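Local coordinates for quinonprotein alcohol dehydrogenase-like protein (Bacteroides thetaiotaomicron VPI-5482, PDB 4R5O) that is of unknown function but binds calcium and joins an immunoglobulin-like beta-sandwich domain to a seven-bladed beta-propeller, at residues A[181-184]-A[185-189]; A[251-254]-A[255-259]. All coordinates share one frame; numbering follows the deposited sequence.

How the contacts relate
Both contacts are local and belong to the beta-propeller, on the same side of the chain's centre. Contact 1 (181-189) is the connection from strand 177-181 of one four-stranded sheet to strand 189-192 of the next; contact 2 (251-259) is the turn from strand 246-252 into helix 253-258. Their centres are 20 Å apart and their nearest atoms about 11 Å apart; they do not meet directly. The sheet of strands 189-192 to 215-220 relates them: V183 and L187 of contact 1 lie on V200 and R206, whereas in contact 2 L256 lies on L199 and R207 NH1 hydrogen-bonds to L256 O and A259 O. Contact 2 carries a calcium ion on D252; contact 1 is away from the calcium sites.

Contact 1: residues A[181-184]-A[185-189]; sequences AVVG and ANLSG
V183 and L187 meet across a blade-to-blade connection of the beta-propeller, the loop that leaves strand 177-181 and enters strand 189-192. Their branches come together at an oblique angle, V183 CG1 lying 3.7 Å from L187 CD1, and this is the apolar side-chain contact of the turn. The V183 branch that touches is the one opposite the backbone N (chi1 -177°). In L187, CG stands beside its own backbone N (chi1 -56°), and the extended second torsion (chi2 177°) carries CD1 back over the G184 peptide. There L187 CD1 comes within 3.4 Å of G184 O, while L187 CG is 3.6 Å from the same oxygen. The CB bonds of A185 and N186 lead away from 181-184, although A185 CB still touches G184; that of L187 leads toward it. Both V183 and L187 also touch V200 and R206, of strands 197-201 and 204-209 in the next blade, and V183 touches I208. The polar backbone inside the bend is bridged by solvent: one water is hydrogen-bonded to G184 O at 2.7 Å and accepts from L187 N at 3.0 Å.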
loop_
_atom_site.group_PDB
_atom_site.type_symbol
_atom_site.label_atom_id
_atom_site.label_comp_id
_atom_site.label_asym_id
_atom_site.label_seq_id
_atom_site.Cartn_x
_atom_site.Cartn_y
_atom_site.Cartn_z
ATOM N N ALA A 181 11.948 7.634 7.563
ATOM C CA ALA A 181 12.511 8.178 8.795
ATOM C C ALA A 181 11.985 7.463 10.027
ATOM O O ALA A 181 10.986 6.749 9.975
ATOM C CB ALA A 181 12.194 9.664 8.913
ATOM N N VAL A 182 12.680 7.673 11.137
ATOM C CA VAL A 182 12.366 7.165 12.466
ATOM C C VAL A 182 11.332 8.078 13.072
ATOM O O VAL A 182 11.431 9.291 12.900
ATOM C CB VAL A 182 13.674 7.105 13.323
ATOM C CG1 VAL A 182 13.410 6.685 14.768
ATOM C CG2 VAL A 182 14.732 6.220 12.679
ATOM N N VAL A 183 10.325 7.527 13.761
ATOM C CA VAL A 183 9.303 8.319 14.461
ATOM C C VAL A 183 9.291 7.789 15.895
ATOM O O VAL A 183 9.771 8.455 16.813
ATOM C CB VAL A 183 7.907 8.313 13.775
ATOM C CG1 VAL A 183 6.927 9.218 14.515
ATOM C CG2 VAL A 183 8.002 8.716 12.307
ATOM N N GLY A 184 8.850 6.551 16.048
ATOM C CA GLY A 184 8.829 5.848 17.321
ATOM C C GLY A 184 8.198 4.480 17.201
ATOM O O GLY A 184 7.498 4.178 16.225
ATOM N N ALA A 185 8.463 3.633 18.204
ATOM C CA ALA A 185 7.889 2.302 18.331
ATOM C C ALA A 185 6.414 2.357 18.734
ATOM O O ALA A 185 5.989 3.295 19.451
ATOM C CB ALA A 185 8.664 1.510 19.370
ATOM N N ASN A 186 5.638 1.345 18.262
ATOM C CA ASN A 186 4.227 1.078 18.589
ATOM C C ASN A 186 3.302 2.241 18.197
ATOM O O ASN A 186 2.395 2.618 18.948
ATOM C CB ASN A 186 4.089 0.787 20.091
ATOM C CG ASN A 186 4.924 -0.379 20.544
ATOM O OD1 ASN A 186 5.634 -0.309 21.545
ATOM N ND2 ASN A 186 4.922 -1.451 19.770
ATOM N N LEU A 187 3.495 2.755 16.980
ATOM C CA LEU A 187 2.690 3.838 16.417
ATOM C C LEU A 187 1.980 3.306 15.200
ATOM O O LEU A 187 2.644 2.914 14.235
ATOM C CB LEU A 187 3.580 5.054 16.089
ATOM C CG LEU A 187 4.416 5.633 17.235
ATOM C CD1 LEU A 187 5.262 6.737 16.742
ATOM C CD2 LEU A 187 3.551 6.089 18.409
ATOM N N SER A 188 0.644 3.219 15.256
ATOM C CA SER A 188 -0.137 2.645 14.162
ATOM C C SER A 188 -1.249 3.596 13.632
ATOM O O SER A 188 -2.044 3.175 12.782
ATOM C CB SER A 188 -0.779 1.340 14.620
ATOM O OG SER A 188 -1.663 1.549 15.706
ATOM N N GLY A 189 -1.293 4.839 14.114
ATOM C CA GLY A 189 -2.299 5.798 13.673
ATOM C C GLY A 189 -1.714 6.815 12.729
ATOM O O GLY A 189 -0.790 7.529 13.101
HETATM O O HOH W 1 5.885 2.245 15.314
#

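Contact 2: residues A[251-254]-A[255-259]; sequences YDVN and ELIAA. With CA (calcium ion), chain K.
D252 and E255 meet at the start of helix 253-258, where the aspartate is the N-cap: D252 OD2 accepts from E255 N (3.0 Å), met on the anti side and 15° out of the carboxylate plane. D252 CG lies opposite the backbone N (chi1 -175°), which leaves the carboxylate over the first turn. D252 OD1 binds calcium at 2.5 Å and is also hydrogen-bonded to K235 NZ. Four modelled waters also lie at the ion, two of them at long range; the one at 2.3 Å from the calcium donates to D252 OD2 and accepts from N254 ND2, and through this water, rather than directly, the N254 side chain reaches the ion. Backbone bonds wind the helix: L256 N to D252 O, I257 N to V253 O and A258 N to N254 O. Among the apolar contacts, V253 and I257 keep this four-residue spacing, their side chains running alongside in one direction with V253 CG1 3.8 Å from I257 CD1. L256 CD1 instead reaches back to Y251 CB on the strand, at 3.7 Å. E255 sends OE2 to A266 N. The arrangement is an aspartate N-cap on a short helix leaving a propeller strand, its carboxylate also supplying OD1 to a calcium otherwise met by waters in the model.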
loop_
_atom_site.group_PDB
_atom_site.type_symbol
_atom_site.label_atom_id
_atom_site.label_comp_id
_atom_site.label_asym_id
_atom_site.label_seq_id
_atom_site.Cartn_x
_atom_site.Cartn_y
_atom_site.Cartn_z
ATOM N N TYR A 251 -10.164 17.467 16.424
ATOM C CA TYR A 251 -9.108 18.448 16.658
ATOM C C TYR A 251 -9.135 19.456 15.512
ATOM O O TYR A 251 -9.709 19.171 14.461
ATOM C CB TYR A 251 -7.735 17.730 16.779
ATOM C CG TYR A 251 -7.674 16.659 17.853
ATOM C CD1 TYR A 251 -8.226 15.397 17.638
ATOM C CD2 TYR A 251 -7.003 16.882 19.058
ATOM C CE1 TYR A 251 -8.217 14.423 18.635
ATOM C CE2 TYR A 251 -6.939 15.892 20.045
ATOM C CZ TYR A 251 -7.548 14.662 19.826
ATOM O OH TYR A 251 -7.525 13.667 20.782
ATOM N N ASP A 252 -8.548 20.628 15.709
ATOM C CA ASP A 252 -8.502 21.644 14.663
ATOM C C ASP A 252 -7.221 21.449 13.856
ATOM O O ASP A 252 -6.150 21.355 14.458
ATOM C CB ASP A 252 -8.590 23.045 15.287
ATOM C CG ASP A 252 -8.668 24.156 14.285
ATOM O OD1 ASP A 252 -9.768 24.379 13.737
ATOM O OD2 ASP A 252 -7.639 24.835 14.074
ATOM N N VAL A 253 -7.329 21.364 12.509
ATOM C CA VAL A 253 -6.181 21.137 11.617
ATOM C C VAL A 253 -5.145 22.265 11.812
ATOM O O VAL A 253 -3.971 21.968 11.984
ATOM C CB VAL A 253 -6.631 21.008 10.129
ATOM C CG1 VAL A 253 -5.465 21.094 9.145
ATOM C CG2 VAL A 253 -7.424 19.717 9.907
ATOM N N ASN A 254 -5.570 23.527 11.836
ATOM C CA ASN A 254 -4.663 24.683 11.979
ATOM C C ASN A 254 -3.970 24.709 13.343
ATOM O O ASN A 254 -2.783 25.064 13.403
ATOM C CB ASN A 254 -5.411 25.990 11.766
ATOM C CG ASN A 254 -5.858 26.165 10.346
ATOM O OD1 ASN A 254 -5.187 25.703 9.403
ATOM N ND2 ASN A 254 -6.986 26.840 10.165
ATOM N N GLU A 255 -4.690 24.312 14.425
ATOM C CA GLU A 255 -4.117 24.217 15.775
ATOM C C GLU A 255 -3.038 23.105 15.822
ATOM O O GLU A 255 -1.973 23.306 16.408
ATOM C CB GLU A 255 -5.211 23.968 16.798
ATOM C CG GLU A 255 -4.701 23.909 18.221
ATOM C CD GLU A 255 -5.751 23.768 19.306
ATOM O OE1 GLU A 255 -6.955 23.630 18.986
ATOM O OE2 GLU A 255 -5.361 23.825 20.494
ATOM N N LEU A 256 -3.301 21.970 15.158
ATOM C CA LEU A 256 -2.379 20.829 15.046
ATOM C C LEU A 256 -1.126 21.192 14.272
ATOM O O LEU A 256 -0.052 20.727 14.636
ATOM C CB LEU A 256 -3.064 19.627 14.359
ATOM C CG LEU A 256 -4.170 18.949 15.154
ATOM C CD1 LEU A 256 -4.962 18.046 14.284
ATOM C CD2 LEU A 256 -3.614 18.191 16.312
ATOM N N ILE A 257 -1.253 22.025 13.224
ATOM C CA ILE A 257 -0.125 22.460 12.383
ATOM C C ILE A 257 0.787 23.434 13.170
ATOM O O ILE A 257 2.016 23.321 13.060
ATOM C CB ILE A 257 -0.642 23.096 11.073
ATOM C CG1 ILE A 257 -1.226 21.992 10.149
ATOM C CG2 ILE A 257 0.465 23.878 10.349
ATOM C CD1 ILE A 257 -1.935 22.445 8.906
ATOM N N ALA A 258 0.194 24.340 13.972
ATOM C CA ALA A 258 0.886 25.402 14.720
ATOM C C ALA A 258 1.442 24.958 16.091
ATOM O O ALA A 258 2.342 25.613 16.619
ATOM C CB ALA A 258 -0.084 26.545 14.959
ATOM N N ALA A 259 0.861 23.914 16.691
ATOM C CA ALA A 259 1.228 23.418 18.015
ATOM C C ALA A 259 2.734 23.083 18.133
ATOM O O ALA A 259 3.299 22.390 17.278
ATOM C CB ALA A 259 0.411 22.177 18.342
HETATM CA CA CA K . -10.383 25.857 11.822
HETATM O O HOH W 2 -8.500 26.900 12.634
HETATM O O HOH W 3 -12.912 24.826 10.996
HETATM O O HOH W 4 -10.894 27.036 14.043
HETATM O O HOH W 5 -8.839 24.956 9.686
#